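Local coordinates for protein lantibiotic dehydratase (Microbispora corallina, PDB 5EHK) that probably dehydrates serine and threonine residues of the NAI-107 precursor peptide, drawing on glutamyl-tRNA to activate their hydroxyls before elimination, at residues D832-P840 and I935-R943; D852-S860 and M1080-G1088. All coordinates share one frame; numbering follows the deposited sequence.

Contact 1 (D832-P840 and I935-R943)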
loop_
_atom_site.group_PDB
_atom_site.type_symbol
_atom_site.label_atom_id
_atom_site.label_comp_id
_atom_site.label_asym_id
_atom_site.label_seq_id
_atom_site.Cartn_x
_atom_site.Cartn_y
_atom_site.Cartn_z
ATOM N N ASP A 832 3.276 25.318 15.446
ATOM C CA ASP A 832 2.824 26.624 15.929
ATOM C C ASP A 832 3.659 27.201 17.071
ATOM O O ASP A 832 4.032 28.367 17.008
ATOM C CB ASP A 832 1.361 26.566 16.300
ATOM C CG ASP A 832 0.526 26.368 15.109
ATOM O OD1 ASP A 832 1.148 26.369 14.049
ATOM O OD2 ASP A 832 -0.705 26.234 15.191
ATOM N N ASP A 833 3.988 26.390 18.077
ATOM C CA ASP A 833 4.892 26.841 19.153
ATOM C C ASP A 833 6.283 27.179 18.640
ATOM O O ASP A 833 6.864 28.191 19.040
ATOM C CB ASP A 833 5.021 25.818 20.296
ATOM C CG ASP A 833 3.894 25.932 21.316
ATOM O OD1 ASP A 833 3.248 27.009 21.367
ATOM O OD2 ASP A 833 3.631 24.934 22.035
ATOM N N PHE A 834 6.809 26.335 17.751
ATOM C CA PHE A 834 8.128 26.560 17.181
ATOM C C PHE A 834 8.142 27.904 16.415
ATOM O O PHE A 834 9.090 28.686 16.520
ATOM C CB PHE A 834 8.535 25.383 16.287
ATOM C CG PHE A 834 9.991 25.403 15.894
ATOM C CD1 PHE A 834 10.940 24.825 16.712
ATOM C CD2 PHE A 834 10.400 26.042 14.732
ATOM C CE1 PHE A 834 12.246 24.855 16.385
ATOM C CE2 PHE A 834 11.719 26.085 14.400
ATOM C CZ PHE A 834 12.656 25.490 15.232
ATOM N N LEU A 835 7.068 28.148 15.660
ATOM C CA LEU A 835 6.858 29.399 14.945
ATOM C C LEU A 835 6.737 30.623 15.854
ATOM O O LEU A 835 7.246 31.700 15.525
ATOM C CB LEU A 835 5.623 29.298 14.055
ATOM C CG LEU A 835 5.743 28.392 12.826
ATOM C CD1 LEU A 835 4.380 28.121 12.207
ATOM C CD2 LEU A 835 6.717 29.000 11.802
ATOM N N ARG A 836 6.054 30.469 16.984
ATOM C CA ARG A 836 5.900 31.575 17.933
ATOM C C ARG A 836 7.226 31.948 18.606
ATOM O O ARG A 836 7.574 33.124 18.704
ATOM C CB ARG A 836 4.816 31.247 18.974
ATOM C CG ARG A 836 3.390 31.296 18.406
ATOM C CD ARG A 836 2.306 31.169 19.459
ATOM N NE ARG A 836 1.985 29.774 19.744
ATOM C CZ ARG A 836 0.886 29.148 19.334
ATOM N NH1 ARG A 836 -0.040 29.797 18.639
ATOM N NH2 ARG A 836 0.703 27.869 19.648
ATOM N N ASP A 837 7.978 30.929 19.012
ATOM C CA ASP A 837 9.128 31.096 19.875
ATOM C C ASP A 837 10.508 30.970 19.222
ATOM O O ASP A 837 11.420 31.695 19.589
ATOM C CB ASP A 837 9.055 30.063 21.002
ATOM C CG ASP A 837 7.792 30.175 21.828
ATOM O OD1 ASP A 837 7.210 31.271 21.933
ATOM O OD2 ASP A 837 7.393 29.151 22.397
ATOM N N GLN A 838 10.676 30.041 18.288
ATOM C CA GLN A 838 12.012 29.713 17.765
ATOM C C GLN A 838 12.357 30.373 16.423
ATOM O O GLN A 838 13.491 30.799 16.220
ATOM C CB GLN A 838 12.222 28.189 17.660
ATOM C CG GLN A 838 12.655 27.506 18.953
ATOM C CD GLN A 838 11.537 27.392 19.984
ATOM O OE1 GLN A 838 10.418 26.959 19.674
ATOM N NE2 GLN A 838 11.837 27.788 21.215
ATOM N N VAL A 839 11.402 30.402 15.491
ATOM C CA VAL A 839 11.624 31.034 14.189
ATOM C C VAL A 839 12.011 32.549 14.314
ATOM O O VAL A 839 12.910 33.023 13.607
ATOM C CB VAL A 839 10.448 30.740 13.200
ATOM C CG1 VAL A 839 10.629 31.498 11.877
ATOM C CG2 VAL A 839 10.389 29.243 12.903
ATOM N N PRO A 840 11.365 33.289 15.250
ATOM C CA PRO A 840 11.812 34.663 15.496
ATOM C C PRO A 840 13.293 34.743 15.796
ATOM O O PRO A 840 13.946 35.670 15.303
ATOM C CB PRO A 840 11.015 35.065 16.726
ATOM C CG PRO A 840 9.746 34.338 16.558
ATOM C CD PRO A 840 10.118 33.005 15.991
ATOM N N ILE A 935 3.372 34.653 11.932
ATOM C CA ILE A 935 3.994 34.561 13.242
ATOM C C ILE A 935 3.310 35.489 14.260
ATOM O O ILE A 935 3.032 35.082 15.393
ATOM C CB ILE A 935 5.493 34.860 13.156
ATOM C CG1 ILE A 935 6.167 33.768 12.343
ATOM C CG2 ILE A 935 6.102 34.976 14.527
ATOM C CD1 ILE A 935 7.647 33.929 12.284
ATOM N N SER A 936 3.032 36.726 13.846
ATOM C CA SER A 936 2.321 37.699 14.687
ATOM C C SER A 936 0.967 37.185 15.156
ATOM O O SER A 936 0.641 37.261 16.352
ATOM C CB SER A 936 2.067 38.981 13.905
ATOM O OG SER A 936 3.095 39.917 14.110
ATOM N N LEU A 937 0.203 36.648 14.198
ATOM C CA LEU A 937 -1.128 36.138 14.439
ATOM C C LEU A 937 -1.098 34.902 15.355
ATOM O O LEU A 937 -1.890 34.780 16.297
ATOM C CB LEU A 937 -1.794 35.818 13.105
ATOM C CG LEU A 937 -2.119 37.013 12.209
ATOM C CD1 LEU A 937 -2.783 36.573 10.921
ATOM C CD2 LEU A 937 -3.010 38.029 12.923
ATOM N N LEU A 938 -0.158 34.000 15.100
ATOM C CA LEU A 938 -0.032 32.815 15.931
ATOM C C LEU A 938 0.296 33.201 17.363
ATOM O O LEU A 938 -0.174 32.560 18.296
ATOM C CB LEU A 938 1.031 31.869 15.368
ATOM C CG LEU A 938 0.604 31.112 14.111
ATOM C CD1 LEU A 938 1.807 30.482 13.417
ATOM C CD2 LEU A 938 -0.449 30.056 14.454
ATOM N N ARG A 939 1.111 34.245 17.525
ATOM C CA ARG A 939 1.501 34.717 18.847
ATOM C C ARG A 939 0.321 35.347 19.597
ATOM O O ARG A 939 0.209 35.193 20.815
ATOM C CB ARG A 939 2.678 35.683 18.769
ATOM C CG ARG A 939 3.995 35.032 18.437
ATOM C CD ARG A 939 5.090 36.071 18.204
ATOM N NE ARG A 939 5.372 36.774 19.446
ATOM C CZ ARG A 939 6.311 36.406 20.309
ATOM N NH1 ARG A 939 7.089 35.366 20.025
ATOM N NH2 ARG A 939 6.484 37.090 21.439
ATOM N N LEU A 940 -0.561 36.042 18.882
ATOM C CA LEU A 940 -1.784 36.544 19.514
ATOM C C LEU A 940 -2.598 35.345 19.964
ATOM O O LEU A 940 -3.112 35.291 21.084
ATOM C CB LEU A 940 -2.622 37.404 18.562
ATOM C CG LEU A 940 -2.029 38.734 18.096
ATOM C CD1 LEU A 940 -2.980 39.468 17.150
ATOM C CD2 LEU A 940 -1.645 39.613 19.282
ATOM N N THR A 941 -2.705 34.378 19.066
ATOM C CA THR A 941 -3.552 33.200 19.256
ATOM C C THR A 941 -3.181 32.311 20.479
ATOM O O THR A 941 -4.036 31.619 21.036
ATOM C CB THR A 941 -3.639 32.440 17.918
ATOM O OG1 THR A 941 -4.902 32.728 17.310
ATOM C CG2 THR A 941 -3.420 30.957 18.065
ATOM N N ARG A 942 -1.921 32.362 20.910
ATOM C CA ARG A 942 -1.507 31.640 22.107
ATOM C C ARG A 942 -2.197 32.203 23.346
ATOM O O ARG A 942 -2.515 31.459 24.273
ATOM C CB ARG A 942 0.017 31.708 22.301
ATOM C CG ARG A 942 0.519 31.224 23.676
ATOM C CD ARG A 942 2.012 31.501 23.891
ATOM N NE ARG A 942 2.827 30.491 23.238
ATOM C CZ ARG A 942 4.141 30.581 23.067
ATOM N NH1 ARG A 942 4.801 31.637 23.525
ATOM N NH2 ARG A 942 4.795 29.611 22.424
ATOM N N ARG A 943 -2.444 33.513 23.356
ATOM C CA ARG A 943 -2.909 34.163 24.578
ATOM C C ARG A 943 -4.249 33.621 25.016
ATOM O O ARG A 943 -5.161 33.449 24.204
ATOM C CB ARG A 943 -3.012 35.685 24.446
ATOM C CG ARG A 943 -3.349 36.354 25.792
ATOM C CD ARG A 943 -3.541 37.865 25.688
ATOM N NE ARG A 943 -4.775 38.217 24.980
ATOM C CZ ARG A 943 -5.997 38.160 25.511
ATOM N NH1 ARG A 943 -6.166 37.765 26.768
ATOM N NH2 ARG A 943 -7.054 38.499 24.785
#

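Contact 2 (D852-S860 and M1080-G1088)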
loop_
_atom_site.group_PDB
_atom_site.type_symbol
_atom_site.label_atom_id
_atom_site.label_comp_id
_atom_site.label_asym_id
_atom_site.label_seq_id
_atom_site.Cartn_x
_atom_site.Cartn_y
_atom_site.Cartn_z
ATOM N N ASP A 852 18.504 39.574 3.254
ATOM C CA ASP A 852 17.645 40.662 2.767
ATOM C C ASP A 852 16.201 40.207 2.624
ATOM O O ASP A 852 15.269 41.017 2.573
ATOM C CB ASP A 852 18.190 41.267 1.455
ATOM C CG ASP A 852 17.798 40.467 0.206
ATOM O OD1 ASP A 852 17.585 41.089 -0.842
ATOM O OD2 ASP A 852 17.729 39.219 0.240
ATOM N N ARG A 853 16.027 38.897 2.537
ATOM C CA ARG A 853 14.712 38.308 2.446
ATOM C C ARG A 853 14.677 37.018 3.252
ATOM O O ARG A 853 15.654 36.275 3.292
ATOM C CB ARG A 853 14.368 38.024 0.991
ATOM C CG ARG A 853 14.039 39.247 0.189
ATOM C CD ARG A 853 12.732 39.853 0.658
ATOM N NE ARG A 853 12.503 41.164 0.050
ATOM C CZ ARG A 853 11.993 42.216 0.686
ATOM N NH1 ARG A 853 11.632 42.122 1.952
ATOM N NH2 ARG A 853 11.834 43.365 0.042
ATOM N N TRP A 854 13.544 36.746 3.886
ATOM C CA TRP A 854 13.359 35.476 4.568
ATOM C C TRP A 854 11.895 35.103 4.450
ATOM O O TRP A 854 11.061 35.981 4.269
ATOM C CB TRP A 854 13.769 35.565 6.039
ATOM C CG TRP A 854 12.686 36.163 6.874
ATOM C CD1 TRP A 854 12.478 37.486 7.103
ATOM C CD2 TRP A 854 11.657 35.468 7.584
ATOM N NE1 TRP A 854 11.394 37.658 7.904
ATOM C CE2 TRP A 854 10.866 36.435 8.221
ATOM C CE3 TRP A 854 11.323 34.116 7.739
ATOM C CZ2 TRP A 854 9.774 36.110 9.010
ATOM C CZ3 TRP A 854 10.243 33.786 8.514
ATOM C CH2 TRP A 854 9.475 34.779 9.143
ATOM N N PHE A 855 11.587 33.813 4.507
ATOM C CA PHE A 855 10.196 33.392 4.606
ATOM C C PHE A 855 10.095 31.961 5.130
ATOM O O PHE A 855 11.106 31.275 5.247
ATOM C CB PHE A 855 9.438 33.617 3.288
ATOM C CG PHE A 855 9.789 32.659 2.166
ATOM C CD1 PHE A 855 10.700 33.019 1.176
ATOM C CD2 PHE A 855 9.187 31.401 2.076
ATOM C CE1 PHE A 855 10.997 32.144 0.112
ATOM C CE2 PHE A 855 9.491 30.518 1.005
ATOM C CZ PHE A 855 10.398 30.893 0.031
ATOM N N PHE A 856 8.895 31.506 5.462
ATOM C CA PHE A 856 8.763 30.119 5.833
ATOM C C PHE A 856 7.515 29.541 5.209
ATOM O O PHE A 856 6.523 30.251 5.021
ATOM C CB PHE A 856 8.708 29.943 7.352
ATOM C CG PHE A 856 7.323 30.078 7.919
ATOM C CD1 PHE A 856 6.446 28.993 7.937
ATOM C CD2 PHE A 856 6.890 31.289 8.431
ATOM C CE1 PHE A 856 5.183 29.132 8.424
ATOM C CE2 PHE A 856 5.628 31.418 8.931
ATOM C CZ PHE A 856 4.772 30.341 8.931
ATOM N N ILE A 857 7.565 28.240 4.929
ATOM C CA ILE A 857 6.397 27.498 4.508
ATOM C C ILE A 857 6.309 26.181 5.307
ATOM O O ILE A 857 7.315 25.647 5.786
ATOM C CB ILE A 857 6.402 27.175 2.996
ATOM C CG1 ILE A 857 7.479 26.147 2.646
ATOM C CG2 ILE A 857 6.587 28.425 2.150
ATOM C CD1 ILE A 857 7.400 25.665 1.223
ATOM N N ARG A 858 5.089 25.676 5.437
ATOM C CA ARG A 858 4.827 24.363 5.974
ATOM C C ARG A 858 4.811 23.441 4.752
ATOM O O ARG A 858 4.202 23.739 3.723
ATOM C CB ARG A 858 3.487 24.386 6.715
ATOM C CG ARG A 858 3.486 25.335 7.911
ATOM C CD ARG A 858 2.072 25.733 8.438
ATOM N NE ARG A 858 1.874 25.453 9.839
ATOM C CZ ARG A 858 1.548 26.324 10.785
ATOM N NH1 ARG A 858 1.366 27.604 10.551
ATOM N NH2 ARG A 858 1.439 25.872 12.012
ATOM N N TYR A 859 5.545 22.347 4.840
ATOM C CA TYR A 859 5.770 21.503 3.687
ATOM C C TYR A 859 5.592 20.060 4.122
ATOM O O TYR A 859 5.861 19.708 5.270
ATOM C CB TYR A 859 7.199 21.729 3.151
ATOM C CG TYR A 859 7.388 21.350 1.704
ATOM C CD1 TYR A 859 7.347 22.321 0.707
ATOM C CD2 TYR A 859 7.589 20.018 1.321
ATOM C CE1 TYR A 859 7.507 21.993 -0.639
ATOM C CE2 TYR A 859 7.752 19.674 -0.028
ATOM C CZ TYR A 859 7.708 20.674 -1.005
ATOM O OH TYR A 859 7.867 20.374 -2.343
ATOM N N SER A 860 5.157 19.211 3.208
ATOM C CA SER A 860 5.165 17.786 3.492
ATOM C C SER A 860 5.885 17.027 2.380
ATOM O O SER A 860 5.503 17.130 1.216
ATOM C CB SER A 860 3.743 17.271 3.675
ATOM O OG SER A 860 3.757 15.866 3.681
ATOM N N MET A 1080 -0.887 30.164 -0.132
ATOM C CA MET A 1080 0.266 30.302 0.763
ATOM C C MET A 1080 -0.046 30.988 2.096
ATOM O O MET A 1080 0.608 30.701 3.101
ATOM C CB MET A 1080 1.455 30.973 0.053
ATOM C CG MET A 1080 2.134 30.119 -1.033
ATOM S SD MET A 1080 2.982 28.605 -0.479
ATOM C CE MET A 1080 1.674 27.425 -0.281
ATOM N N THR A 1081 -1.033 31.882 2.113
ATOM C CA THR A 1081 -1.414 32.511 3.365
ATOM C C THR A 1081 -2.036 31.445 4.248
ATOM O O THR A 1081 -1.780 31.400 5.448
ATOM C CB THR A 1081 -2.325 33.748 3.176
ATOM O OG1 THR A 1081 -1.497 34.909 3.043
ATOM C CG2 THR A 1081 -3.181 33.984 4.384
ATOM N N CYS A 1082 -2.783 30.538 3.642
ATOM C CA CYS A 1082 -3.358 29.440 4.392
ATOM C C CYS A 1082 -2.287 28.436 4.830
ATOM O O CYS A 1082 -2.318 27.940 5.964
ATOM C CB CYS A 1082 -4.445 28.740 3.575
ATOM S SG CYS A 1082 -5.892 29.749 3.284
ATOM N N ASN A 1083 -1.341 28.155 3.941
ATOM C CA ASN A 1083 -0.250 27.271 4.286
ATOM C C ASN A 1083 0.468 27.821 5.506
ATOM O O ASN A 1083 0.609 27.128 6.486
ATOM C CB ASN A 1083 0.735 27.068 3.125
ATOM C CG ASN A 1083 1.866 26.094 3.485
ATOM O OD1 ASN A 1083 2.976 26.507 3.830
ATOM N ND2 ASN A 1083 1.585 24.802 3.413
ATOM N N ARG A 1084 0.835 29.093 5.503
ATOM C CA ARG A 1084 1.613 29.571 6.624
ATOM C C ARG A 1084 0.846 29.542 7.931
ATOM O O ARG A 1084 1.427 29.358 8.988
ATOM C CB ARG A 1084 2.141 30.973 6.360
ATOM C CG ARG A 1084 3.413 30.991 5.575
ATOM C CD ARG A 1084 3.862 32.404 5.367
ATOM N NE ARG A 1084 3.442 32.907 4.069
ATOM C CZ ARG A 1084 4.092 32.652 2.940
ATOM N NH1 ARG A 1084 5.182 31.885 2.950
ATOM N NH2 ARG A 1084 3.651 33.164 1.806
ATOM N N LEU A 1085 -0.459 29.736 7.847
ATOM C CA LEU A 1085 -1.283 29.889 9.032
ATOM C C LEU A 1085 -1.901 28.535 9.450
ATOM O O LEU A 1085 -1.784 28.131 10.608
ATOM C CB LEU A 1085 -2.357 30.951 8.782
ATOM C CG LEU A 1085 -2.534 32.255 9.571
ATOM C CD1 LEU A 1085 -1.446 32.554 10.566
ATOM C CD2 LEU A 1085 -2.697 33.396 8.604
ATOM N N ILE A 1086 -2.491 27.794 8.517
ATOM C CA ILE A 1086 -3.134 26.529 8.897
ATOM C C ILE A 1086 -2.711 25.448 7.926
ATOM O O ILE A 1086 -1.583 25.455 7.413
ATOM C CB ILE A 1086 -4.674 26.636 8.899
ATOM C CG1 ILE A 1086 -5.170 27.149 7.545
ATOM C CG2 ILE A 1086 -5.159 27.573 10.005
ATOM C CD1 ILE A 1086 -6.650 27.150 7.407
ATOM N N GLY A 1087 -3.571 24.482 7.680
ATOM C CA GLY A 1087 -3.234 23.574 6.602
ATOM C C GLY A 1087 -2.047 22.657 6.835
ATOM O O GLY A 1087 -1.250 22.823 7.762
ATOM N N GLY A 1088 -1.916 21.713 5.917
ATOM C CA GLY A 1088 -1.555 20.373 6.290
ATOM C C GLY A 1088 -2.931 19.721 6.288
ATOM O O GLY A 1088 -3.129 18.647 6.866
#

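Contact 1 (D832-P840 and I935-R943)
Asp833 OD1 sits between two arginines, which reach it from opposite faces of its carboxylate: Arg942 NH2 from the other segment and Arg836 NH2 from its own helix, with 3.2 Å from OD1 to Arg942 NH2. This oxygen anchors a salt-bridge network spanning two steeply crossed helices, 828-837 and 920-942, whose local axes pass 8.8 Å apart at 109°. Arg942 then grips Asp837 end-on with two nitrogens. Its NH1 meets the syn lone pair of Asp837 OD1 at 2.9 Å, and NH2 takes OD2 at 2.6 Å, the two planes being turned 48° apart. With CG of Arg942 anti to the backbone N (chi1 168°), the chain extends across toward this acidic pair, bending only at chi3.

The two guanidinium groups lie close together, but the shared carboxylate probably offsets their charge. Arg836 is also the knob of the interface, seated among Leu938, Arg939, Thr941 and Arg942. Its guanidinium has Arg942 CB over one face, while NH1 donates to Leu938 O at 2.8 Å from above the carbonyl plane, adding a tie to the helix backbone. Outside the pair, Asp833 OD2 bonds Ser230 OG of the second subunit, and Arg208 of that subunit packs on Asp833 and Asp837, so the salt-bridge network borders directly on the interface with the second subunit.

Beneath the charges the contact turns apolar. Ile935 CD1 meets Val839 CG1 at 3.9 Å, Ile935 CG2 lies near Pro840 CG, and Leu835 CD1 touches Leu938 CD1 at 3.7 Å.

Contact 2 (D852-S860 and M1080-G1088)
Asn1083 reads the backbone of Arg858 with both ends of its amide: OD1 accepts from Arg858 N at 2.8 Å, and ND2 donates to Arg858 O at 2.8 Å. The helix end 1080-1085 thus docks across 853-861, an outer strand of a four-stranded antiparallel sheet, with the short axes at 80°. With CG opposite the backbone N (chi1 -178°), the Asn1083 amide extends to the strand edge.

One residue on, the tight part begins. Arg1084 CG lies over one face of the Phe856 ring in a CH-pi contact, 4.0 Å from the centroid, while its NH1 bonds Phe856 O at 3.0 Å and its NE pairs with Asp930. Phe856 N donates to Ser931 OG of helix 920-942. Arg858 brings its guanidinium to the last turn of the helix, near Arg1084 O, and pairs with Asp832 in a salt bridge, although the modelled spacing is doubtfully short in both places.

The other side is looser and partly exposed: Ile857 CG2 and Met1080 SD merely approach, at 4.5 Å. The chemistry implies that side chains of 1080-1088 take over edge bonds a further strand could otherwise make, satisfying the N-H and C=O of Arg858 and the carbonyl of Phe856.

Overall arrangement
Read from the N terminus, the four segments alternate, 832-840, 852-860, 935-943 and 1080-1088, so the loops they close cross rather than nest. Contact 1 closes the first, bringing helix 920-942 back to helix 828-837 over 94 intervening residues. Contact 2 closes a longer one of 219 residues, returning helix 1068-1085 to strand 853-861, which follows helix 839-848 directly. Their centres lie about 13 Å apart, and they touch: Leu835 packs on Phe856, and Ile935 CD1 on Trp854 CH2. Contact 1 ties helix 828-837 and the start of helix 839-848 to helix 920-942, contact 2 the edge strand to a helix end, with contact 1 alone reaching the second subunit.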